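Local structure of galactofuranose-binding protein YtfQ (2VK2) at residues 3-9 and 33-39; 228-233 and 288-292; 129-135 and 192-198. The protein binds the alpha and beta forms of galactofuranose in the bacterial periplasm, as the solute-binding component of the ABC transporter that imports this sugar. All blocks are in the same frame, centred on the assembly; numbering follows the deposited sequence.

Contact 1: 3-9 and 33-39; sequences LTVGFSQ and ITLKIAD
V5 and L35 meet on one face of a parallel strand pair, where V5 CG1 lies 3.9 Å from L35 CD1. The other V5 branch, CG2, reaches I33 CG2 at 3.8 Å, its fork serving two neighbours. On this apolar face L35 and I37 touch helix 15-31, V5 and I33 helix 252-265. T4, T34, K36, S8 and A38 put their side chains on the opposite face, where G6 has none; S8, K36 and A38 touch helix 44-57 there, and the small S8 and A38 suit a close helix. Strands 4-9 and 34-39 with helix 15-31 between them make a beta-alpha-beta unit at the sheet's border. Its backbones are joined by six hydrogen bonds, among them F7 N to K36 O at 2.7 Å.

Q9 can be followed outward. Its CB sits 3.4 Å from A38 O and 3.8 Å from I37 CG2, and covers the rim of one face of the F7 ring. CG is anti to the backbone N (chi1 -179°), and the bend that follows (chi2 54°) brings CD to 3.5 Å from F7 CZ. At the tip, OE1 accepts from R17 NH1, while NE2 is bonded to T21 OG1 and E20 OE1. An amide suits this buried place because it both accepts and donates.

On the face of K36 and A38, T4 and T34 run side by side, and a water 2.7 Å from T34 OG1 bonds weakly to L3 O. R17 binds galactofuranose, so the chemistry makes Q9 probably a second-shell residue, its OE1 helping to hold that guanidinium in place.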
loop_
_atom_site.group_PDB
_atom_site.type_symbol
_atom_site.label_atom_id
_atom_site.label_comp_id
_atom_site.label_asym_id
_atom_site.label_seq_id
_atom_site.Cartn_x
_atom_site.Cartn_y
_atom_site.Cartn_z
ATOM N N LEU A 3 -12.101 -20.448 -15.947
ATOM C CA LEU A 3 -12.427 -19.710 -14.723
ATOM C C LEU A 3 -12.640 -18.235 -15.027
ATOM O O LEU A 3 -11.899 -17.642 -15.812
ATOM C CB LEU A 3 -11.313 -19.851 -13.681
ATOM C CG LEU A 3 -11.113 -21.218 -13.021
ATOM C CD1 LEU A 3 -9.940 -21.153 -12.054
ATOM C CD2 LEU A 3 -12.372 -21.682 -12.301
ATOM N N THR A 4 -13.664 -17.654 -14.403
ATOM C CA THR A 4 -13.896 -16.214 -14.444
ATOM C C THR A 4 -13.780 -15.658 -13.028
ATOM O O THR A 4 -14.437 -16.148 -12.106
ATOM C CB THR A 4 -15.284 -15.870 -15.012
ATOM O OG1 THR A 4 -15.374 -16.333 -16.364
ATOM C CG2 THR A 4 -15.526 -14.365 -14.986
ATOM N N VAL A 5 -12.931 -14.647 -12.866
ATOM C CA VAL A 5 -12.724 -13.996 -11.578
ATOM C C VAL A 5 -13.174 -12.542 -11.670
ATOM O O VAL A 5 -12.836 -11.838 -12.620
ATOM C CB VAL A 5 -11.239 -14.056 -11.155
ATOM C CG1 VAL A 5 -11.005 -13.272 -9.869
ATOM C CG2 VAL A 5 -10.800 -15.501 -10.989
ATOM N N GLY A 6 -13.958 -12.108 -10.686
ATOM C CA GLY A 6 -14.334 -10.707 -10.554
ATOM C C GLY A 6 -13.447 -10.070 -9.504
ATOM O O GLY A 6 -13.407 -10.536 -8.370
ATOM N N PHE A 7 -12.734 -9.013 -9.885
ATOM C CA PHE A 7 -11.825 -8.307 -8.983
ATOM C C PHE A 7 -12.384 -6.920 -8.707
ATOM O O PHE A 7 -12.475 -6.087 -9.610
ATOM C CB PHE A 7 -10.431 -8.241 -9.624
ATOM C CG PHE A 7 -9.390 -7.455 -8.842
ATOM C CD1 PHE A 7 -9.481 -7.242 -7.467
ATOM C CD2 PHE A 7 -8.269 -6.967 -9.509
ATOM C CE1 PHE A 7 -8.491 -6.527 -6.790
ATOM C CE2 PHE A 7 -7.282 -6.262 -8.838
ATOM C CZ PHE A 7 -7.392 -6.042 -7.476
ATOM N N SER A 8 -12.795 -6.698 -7.459
ATOM C CA SER A 8 -13.170 -5.371 -6.994
ATOM C C SER A 8 -11.907 -4.644 -6.551
ATOM O O SER A 8 -11.367 -4.908 -5.474
ATOM C CB SER A 8 -14.174 -5.441 -5.844
ATOM O OG SER A 8 -14.456 -4.138 -5.366
ATOM N N GLN A 9 -11.448 -3.739 -7.411
ATOM C CA GLN A 9 -10.237 -2.958 -7.209
ATOM C C GLN A 9 -10.617 -1.620 -6.568
ATOM O O GLN A 9 -11.701 -1.091 -6.821
ATOM C CB GLN A 9 -9.555 -2.772 -8.580
ATOM C CG GLN A 9 -8.241 -1.989 -8.629
ATOM C CD GLN A 9 -7.180 -2.530 -7.693
ATOM O OE1 GLN A 9 -7.377 -2.566 -6.484
ATOM N NE2 GLN A 9 -6.031 -2.923 -8.244
ATOM N N ILE A 33 -7.269 -17.338 -17.451
ATOM C CA ILE A 33 -8.370 -16.946 -16.577
ATOM C C ILE A 33 -8.976 -15.650 -17.100
ATOM O O ILE A 33 -8.253 -14.724 -17.471
ATOM C CB ILE A 33 -7.874 -16.760 -15.125
ATOM C CG1 ILE A 33 -7.435 -18.109 -14.547
ATOM C CG2 ILE A 33 -8.962 -16.129 -14.251
ATOM C CD1 ILE A 33 -6.709 -18.009 -13.221
ATOM N N THR A 34 -10.305 -15.605 -17.156
ATOM C CA THR A 34 -11.028 -14.399 -17.535
ATOM C C THR A 34 -11.154 -13.509 -16.303
ATOM O O THR A 34 -11.759 -13.905 -15.310
ATOM C CB THR A 34 -12.431 -14.743 -18.076
ATOM O OG1 THR A 34 -12.306 -15.603 -19.216
ATOM C CG2 THR A 34 -13.185 -13.487 -18.478
ATOM N N LEU A 35 -10.569 -12.318 -16.365
ATOM C CA LEU A 35 -10.569 -11.402 -15.232
ATOM C C LEU A 35 -11.400 -10.172 -15.551
ATOM O O LEU A 35 -11.140 -9.474 -16.532
ATOM C CB LEU A 35 -9.138 -10.983 -14.899
ATOM C CG LEU A 35 -8.971 -10.071 -13.681
ATOM C CD1 LEU A 35 -9.391 -10.781 -12.403
ATOM C CD2 LEU A 35 -7.537 -9.582 -13.578
ATOM N N LYS A 36 -12.408 -9.922 -14.720
ATOM C CA LYS A 36 -13.213 -8.715 -14.801
ATOM C C LYS A 36 -12.809 -7.813 -13.653
ATOM O O LYS A 36 -12.839 -8.233 -12.496
ATOM C CB LYS A 36 -14.695 -9.056 -14.677
ATOM C CG LYS A 36 -15.148 -10.167 -15.605
ATOM C CD LYS A 36 -16.647 -10.380 -15.537
ATOM C CE LYS A 36 -17.401 -9.222 -16.173
ATOM N NZ LYS A 36 -18.820 -9.551 -16.423
ATOM N N ILE A 37 -12.423 -6.581 -13.965
ATOM C CA ILE A 37 -11.990 -5.640 -12.940
ATOM C C ILE A 37 -12.990 -4.497 -12.810
ATOM O O ILE A 37 -13.288 -3.803 -13.783
ATOM C CB ILE A 37 -10.587 -5.072 -13.233
ATOM C CG1 ILE A 37 -9.579 -6.209 -13.433
ATOM C CG2 ILE A 37 -10.140 -4.172 -12.091
ATOM C CD1 ILE A 37 -8.165 -5.737 -13.705
ATOM N N ALA A 38 -13.516 -4.327 -11.601
ATOM C CA ALA A 38 -14.378 -3.200 -11.270
ATOM C C ALA A 38 -13.560 -2.170 -10.503
ATOM O O ALA A 38 -12.837 -2.512 -9.569
ATOM C CB ALA A 38 -15.570 -3.666 -10.436
ATOM N N ASP A 39 -13.681 -0.909 -10.901
ATOM C CA ASP A 39 -12.940 0.180 -10.279
ATOM C C ASP A 39 -13.855 0.880 -9.281
ATOM O O ASP A 39 -14.854 1.481 -9.668
ATOM C CB ASP A 39 -12.457 1.153 -11.359
ATOM C CG ASP A 39 -11.508 2.202 -10.824
ATOM O OD1 ASP A 39 -11.801 2.807 -9.775
ATOM O OD2 ASP A 39 -10.463 2.433 -11.466
HETATM O O HOH W 1 -11.389 -18.137 -19.143
#

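Contact 2: 228-233 and 288-292; sequences GVPDIY and ELEKK
The carbon contacts centre on Y233, whose ring takes E288 CB over the middle of one face in a CH-pi contact, 3.7 Å from the ring centroid; I232 CG2 covers the opposite face. E288 packs with its methylene on the aromatic surface and keeps its carboxylate for polar partners. Y233 CB rests against L289 CB. The L289 CD1 methyl meets P230 CB at 3.8 Å, and the bent aliphatic chain of K292, though poorly ordered, passes Y233 CE2 with its CE at 3.5 Å.

These contacts join the first turn of helix 230-237 to the end of the C-terminal helix 285-291. V229 is the N-cap, and proline suits the next position, where a helix needs no N-H from the residue. Segment 228-233 directly follows D227, which binds galactofuranose.

Polar contacts lie alongside. As modelled in this disordered side chain, K292 NZ donates to G228 O at 2.8 Å, arriving in the carbonyl plane. A water accepts from Y233 OH and K292 NZ, and donates to E288 OE1 at 2.7 Å, linking all three. Glycine suits 228 because its phi is positive (73°) and G228 CA, without a side chain, lets Y233 OH approach to 3.3 Å.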
loop_
_atom_site.group_PDB
_atom_site.type_symbol
_atom_site.label_atom_id
_atom_site.label_comp_id
_atom_site.label_asym_id
_atom_site.label_seq_id
_atom_site.Cartn_x
_atom_site.Cartn_y
_atom_site.Cartn_z
ATOM N N GLY A 228 8.128 1.130 -3.299
ATOM C CA GLY A 228 9.170 0.899 -4.290
ATOM C C GLY A 228 8.669 1.125 -5.702
ATOM O O GLY A 228 8.929 0.313 -6.588
ATOM N N VAL A 229 7.952 2.225 -5.923
ATOM C CA VAL A 229 7.545 2.593 -7.278
ATOM C C VAL A 229 8.761 3.174 -8.006
ATOM O O VAL A 229 9.665 3.721 -7.364
ATOM C CB VAL A 229 6.361 3.594 -7.300
ATOM C CG1 VAL A 229 5.166 3.020 -6.551
ATOM C CG2 VAL A 229 6.757 4.940 -6.717
ATOM N N PRO A 230 8.801 3.040 -9.344
ATOM C CA PRO A 230 9.944 3.560 -10.103
ATOM C C PRO A 230 10.354 4.981 -9.721
ATOM O O PRO A 230 11.549 5.261 -9.595
ATOM C CB PRO A 230 9.446 3.519 -11.550
ATOM C CG PRO A 230 8.479 2.404 -11.579
ATOM C CD PRO A 230 7.815 2.386 -10.227
ATOM N N ASP A 231 9.380 5.862 -9.522
ATOM C CA ASP A 231 9.675 7.271 -9.263
ATOM C C ASP A 231 10.361 7.534 -7.923
ATOM O O ASP A 231 11.031 8.555 -7.782
ATOM C CB ASP A 231 8.414 8.132 -9.409
ATOM C CG ASP A 231 8.028 8.363 -10.864
ATOM O OD1 ASP A 231 8.793 7.958 -11.763
ATOM O OD2 ASP A 231 6.959 8.954 -11.110
ATOM N N ILE A 232 10.227 6.641 -6.942
ATOM C CA ILE A 232 10.987 6.828 -5.702
ATOM C C ILE A 232 12.470 6.529 -5.932
ATOM O O ILE A 232 13.327 7.189 -5.354
ATOM C CB ILE A 232 10.430 6.009 -4.505
ATOM C CG1 ILE A 232 10.842 6.667 -3.184
ATOM C CG2 ILE A 232 10.914 4.567 -4.542
ATOM C CD1 ILE A 232 10.281 8.060 -2.982
ATOM N N TYR A 233 12.774 5.548 -6.776
ATOM C CA TYR A 233 14.174 5.251 -7.092
ATOM C C TYR A 233 14.790 6.349 -7.951
ATOM O O TYR A 233 15.966 6.680 -7.789
ATOM C CB TYR A 233 14.313 3.885 -7.759
ATOM C CG TYR A 233 13.789 2.772 -6.885
ATOM C CD1 TYR A 233 14.367 2.501 -5.648
ATOM C CD2 TYR A 233 12.693 2.009 -7.277
ATOM C CE1 TYR A 233 13.872 1.487 -4.829
ATOM C CE2 TYR A 233 12.200 0.995 -6.469
ATOM C CZ TYR A 233 12.790 0.738 -5.253
ATOM O OH TYR A 233 12.287 -0.272 -4.461
ATOM N N GLU A 288 17.417 -1.318 -8.611
ATOM C CA GLU A 288 15.994 -1.562 -8.374
ATOM C C GLU A 288 15.120 -0.939 -9.457
ATOM O O GLU A 288 14.146 -1.553 -9.894
ATOM C CB GLU A 288 15.573 -1.052 -6.990
ATOM C CG GLU A 288 16.134 -1.875 -5.840
ATOM C CD GLU A 288 15.776 -3.348 -5.943
ATOM O OE1 GLU A 288 14.585 -3.662 -6.157
ATOM O OE2 GLU A 288 16.689 -4.192 -5.818
ATOM N N LEU A 289 15.476 0.268 -9.894
ATOM C CA LEU A 289 14.767 0.945 -10.984
ATOM C C LEU A 289 14.783 0.114 -12.269
ATOM O O LEU A 289 13.790 0.074 -12.997
ATOM C CB LEU A 289 15.379 2.325 -11.249
ATOM C CG LEU A 289 14.722 3.183 -12.335
ATOM C CD1 LEU A 289 13.248 3.425 -12.031
ATOM C CD2 LEU A 289 15.463 4.502 -12.489
ATOM N N GLU A 290 15.911 -0.541 -12.539
ATOM C CA GLU A 290 16.046 -1.417 -13.703
ATOM C C GLU A 290 15.168 -2.665 -13.588
ATOM O O GLU A 290 14.658 -3.163 -14.594
ATOM C CB GLU A 290 17.508 -1.833 -13.891
ATOM N N LYS A 291 14.999 -3.165 -12.366
ATOM C CA LYS A 291 14.147 -4.329 -12.115
ATOM C C LYS A 291 12.663 -3.985 -12.234
ATOM O O LYS A 291 11.900 -4.753 -12.818
ATOM C CB LYS A 291 14.429 -4.922 -10.730
ATOM C CG LYS A 291 15.784 -5.599 -10.613
ATOM C CD LYS A 291 16.059 -6.044 -9.186
ATOM C CE LYS A 291 17.484 -6.548 -9.023
ATOM N NZ LYS A 291 17.771 -7.722 -9.894
ATOM N N LYS A 292 12.270 -2.836 -11.681
ATOM C CA LYS A 292 10.870 -2.384 -11.680
ATOM C C LYS A 292 10.088 -2.916 -12.869
ATOM O O LYS A 292 8.927 -2.565 -13.082
ATOM C CB LYS A 292 10.791 -0.852 -11.672
ATOM C CG LYS A 292 11.214 -0.185 -10.373
ATOM C CD LYS A 292 10.364 -0.621 -9.189
ATOM C CE LYS A 292 11.030 -1.719 -8.361
ATOM N NZ LYS A 292 10.183 -2.130 -7.207
HETATM O O HOH W 2 12.264 -2.542 -5.510
#

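Contact 3: 129-135 and 192-198; sequences CNVVELQ and ICMVYAH
E133 and H198 are joined by a hydrogen bond in which H198 NE2 donates to E133 OE2 at 2.8 Å. The carboxylate oxygen lies in the plane of the imidazole, at its edge, but the donor comes from above the carboxylate plane, and the two flat groups stand 79° apart. Extended through its first two torsions, E133 also brings OE2 to the edge of the Y196 ring, 3.5 Å from CE2. Q135 CA makes a CH-pi contact over one face of the imidazole, 3.6 Å from the ring centroid. At the far end the disulfide C129-C193 ties strand 129-135 covalently to the residue just before strand 194-197, its SG atoms 2.1 Å apart with a torsion of -86° about the S-S bond, a cross-link suited to the oxidising periplasm.

Between these ends the side chains alternate. V131 CG1 touches M194 SD at 3.9 Å on the face that holds E133 and Y196. On the other face V132 CG1 meets I192 CD1 at 3.8 Å, and L134 CB faces A197 CB at 4.0 Å, the small alanine leaving room for leucine. The pairing is parallel, with strand 129-135 lying between 160-167 and 194-197 in the Rossmann-like sheet of this lobe. N130 O accepts from both C193 N and M194 N, where segment 192-198 enters its strand.

Farther out, E133 OE1 is held by a salt bridge to K147 and a hydrogen bond from S165, so both oxygens are engaged, which should hold the carboxylate in its rotation. S165 also bonds Q135 NE2. Y196 stacks on F150 and is hydrogen-bonded through OH to the backbone oxygen of R146, a galactofuranose-binding residue. H198 directly precedes N199, another residue that binds the sugar.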
loop_
_atom_site.group_PDB
_atom_site.type_symbol
_atom_site.label_atom_id
_atom_site.label_comp_id
_atom_site.label_asym_id
_atom_site.label_seq_id
_atom_site.Cartn_x
_atom_site.Cartn_y
_atom_site.Cartn_z
ATOM N N CYS A 129 14.745 15.096 15.952
ATOM C CA CYS A 129 14.130 14.891 14.645
ATOM C C CYS A 129 12.633 14.949 14.744
ATOM O O CYS A 129 12.024 14.044 15.229
ATOM C CB CYS A 129 14.565 13.555 14.068
ATOM S SG CYS A 129 13.912 13.236 12.397
ATOM N N ASN A 130 12.100 16.017 14.284
ATOM C CA ASN A 130 10.654 16.157 14.137
ATOM C C ASN A 130 10.175 15.535 12.846
ATOM O O ASN A 130 10.623 15.898 11.769
ATOM C CB ASN A 130 10.254 17.626 14.137
ATOM C CG ASN A 130 10.403 18.275 15.532
ATOM O OD1 ASN A 130 10.440 17.646 16.514
ATOM N ND2 ASN A 130 10.480 19.555 15.524
ATOM N N VAL A 131 9.237 14.603 13.008
ATOM C CA VAL A 131 8.655 13.873 11.894
ATOM C C VAL A 131 7.266 14.411 11.576
ATOM O O VAL A 131 6.482 14.701 12.479
ATOM C CB VAL A 131 8.551 12.367 12.225
ATOM C CG1 VAL A 131 7.820 11.612 11.120
ATOM C CG2 VAL A 131 9.936 11.782 12.449
ATOM N N VAL A 132 6.972 14.560 10.290
ATOM C CA VAL A 132 5.605 14.779 9.842
ATOM C C VAL A 132 5.169 13.535 9.071
ATOM O O VAL A 132 5.939 12.982 8.278
ATOM C CB VAL A 132 5.450 16.072 9.003
ATOM C CG1 VAL A 132 5.864 17.286 9.830
ATOM C CG2 VAL A 132 6.247 16.003 7.701
ATOM N N GLU A 133 3.949 13.077 9.342
ATOM C CA GLU A 133 3.451 11.824 8.791
ATOM C C GLU A 133 2.320 12.066 7.804
ATOM O O GLU A 133 1.337 12.729 8.129
ATOM C CB GLU A 133 2.974 10.910 9.923
ATOM C CG GLU A 133 2.408 9.564 9.455
ATOM C CD GLU A 133 1.971 8.682 10.603
ATOM O OE1 GLU A 133 1.413 9.216 11.585
ATOM O OE2 GLU A 133 2.178 7.454 10.520
ATOM N N LEU A 134 2.475 11.522 6.601
ATOM C CA LEU A 134 1.414 11.500 5.610
ATOM C C LEU A 134 0.801 10.107 5.643
ATOM O O LEU A 134 1.389 9.144 5.149
ATOM C CB LEU A 134 1.963 11.824 4.219
ATOM C CG LEU A 134 2.543 13.235 4.074
ATOM C CD1 LEU A 134 3.278 13.391 2.749
ATOM C CD2 LEU A 134 1.449 14.282 4.202
ATOM N N GLN A 135 -0.374 9.994 6.256
ATOM C CA GLN A 135 -1.041 8.705 6.384
ATOM C C GLN A 135 -1.763 8.323 5.109
ATOM O O GLN A 135 -2.126 9.173 4.304
ATOM C CB GLN A 135 -2.070 8.720 7.515
ATOM C CG GLN A 135 -1.525 9.056 8.883
ATOM C CD GLN A 135 -2.571 8.872 9.966
ATOM O OE1 GLN A 135 -3.409 7.969 9.891
ATOM N NE2 GLN A 135 -2.528 9.726 10.980
ATOM N N ILE A 192 10.987 20.836 10.526
ATOM C CA ILE A 192 10.746 19.459 10.093
ATOM C C ILE A 192 12.070 18.788 9.731
ATOM O O ILE A 192 12.857 19.348 8.967
ATOM C CB ILE A 192 9.817 19.412 8.862
ATOM C CG1 ILE A 192 8.477 20.087 9.171
ATOM C CG2 ILE A 192 9.600 17.965 8.415
ATOM C CD1 ILE A 192 7.550 20.183 7.978
ATOM N N CYS A 193 12.299 17.596 10.282
ATOM C CA CYS A 193 13.497 16.792 10.008
ATOM C C CYS A 193 13.235 15.715 8.953
ATOM O O CYS A 193 14.108 15.415 8.138
ATOM C CB CYS A 193 14.000 16.152 11.314
ATOM S SG CYS A 193 14.993 14.627 11.177
ATOM N N MET A 194 12.034 15.140 8.964
ATOM C CA MET A 194 11.731 13.991 8.124
ATOM C C MET A 194 10.234 13.888 7.852
ATOM O O MET A 194 9.413 14.193 8.721
ATOM C CB MET A 194 12.239 12.723 8.818
ATOM C CG MET A 194 12.022 11.426 8.056
ATOM S SD MET A 194 10.616 10.486 8.682
ATOM C CE MET A 194 10.809 8.966 7.750
ATOM N N VAL A 195 9.892 13.478 6.634
ATOM C CA VAL A 195 8.518 13.121 6.299
ATOM C C VAL A 195 8.429 11.610 6.126
ATOM O O VAL A 195 9.214 11.010 5.387
ATOM C CB VAL A 195 7.982 13.861 5.039
ATOM C CG1 VAL A 195 8.918 13.694 3.840
ATOM C CG2 VAL A 195 6.569 13.383 4.695
ATOM N N TYR A 196 7.485 11.014 6.853
ATOM C CA TYR A 196 7.162 9.599 6.754
ATOM C C TYR A 196 5.840 9.507 6.020
ATOM O O TYR A 196 4.822 9.988 6.516
ATOM C CB TYR A 196 7.034 8.972 8.148
ATOM C CG TYR A 196 6.477 7.560 8.148
ATOM C CD1 TYR A 196 6.980 6.591 7.285
ATOM C CD2 TYR A 196 5.450 7.193 9.018
ATOM C CE1 TYR A 196 6.474 5.302 7.276
ATOM C CE2 TYR A 196 4.940 5.899 9.018
ATOM C CZ TYR A 196 5.460 4.959 8.147
ATOM O OH TYR A 196 4.978 3.669 8.125
ATOM N N ALA A 197 5.850 8.907 4.835
ATOM C CA ALA A 197 4.627 8.751 4.060
ATOM C C ALA A 197 4.291 7.276 3.939
ATOM O O ALA A 197 5.158 6.451 3.652
ATOM C CB ALA A 197 4.778 9.379 2.692
ATOM N N HIS A 198 3.022 6.941 4.146
ATOM C CA HIS A 198 2.585 5.546 4.079
ATOM C C HIS A 198 2.687 4.948 2.680
ATOM O O HIS A 198 2.682 3.734 2.540
ATOM C CB HIS A 198 1.164 5.401 4.613
ATOM C CG HIS A 198 1.052 5.641 6.081
ATOM N ND1 HIS A 198 -0.119 5.428 6.772
ATOM C CD2 HIS A 198 1.962 6.057 6.994
ATOM C CE1 HIS A 198 0.068 5.724 8.045
ATOM N NE2 HIS A 198 1.323 6.101 8.209
#

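Along the chain contact 1 comes first, then contact 3, then contact 2. Contacts 1 and 3 lie on opposite sides of the chain's centre, their centres about 36 Å apart, each in the sheet of a different lobe: contact 1 pairs an outermost strand with its neighbour, whereas contact 3 pairs two inner strands. Contact 2 belongs with contact 3, their centres about 22 Å apart, because helix 230-237 follows strand 222-225, which neighbours 194-197 in that sheet. Contacts 1 and 2 are about 27 Å apart between centres. The sugar-binding residues R17, R146, N199 and D227 lie beside these three contacts, so both lobes contribute to the cleft that encloses galactofuranose.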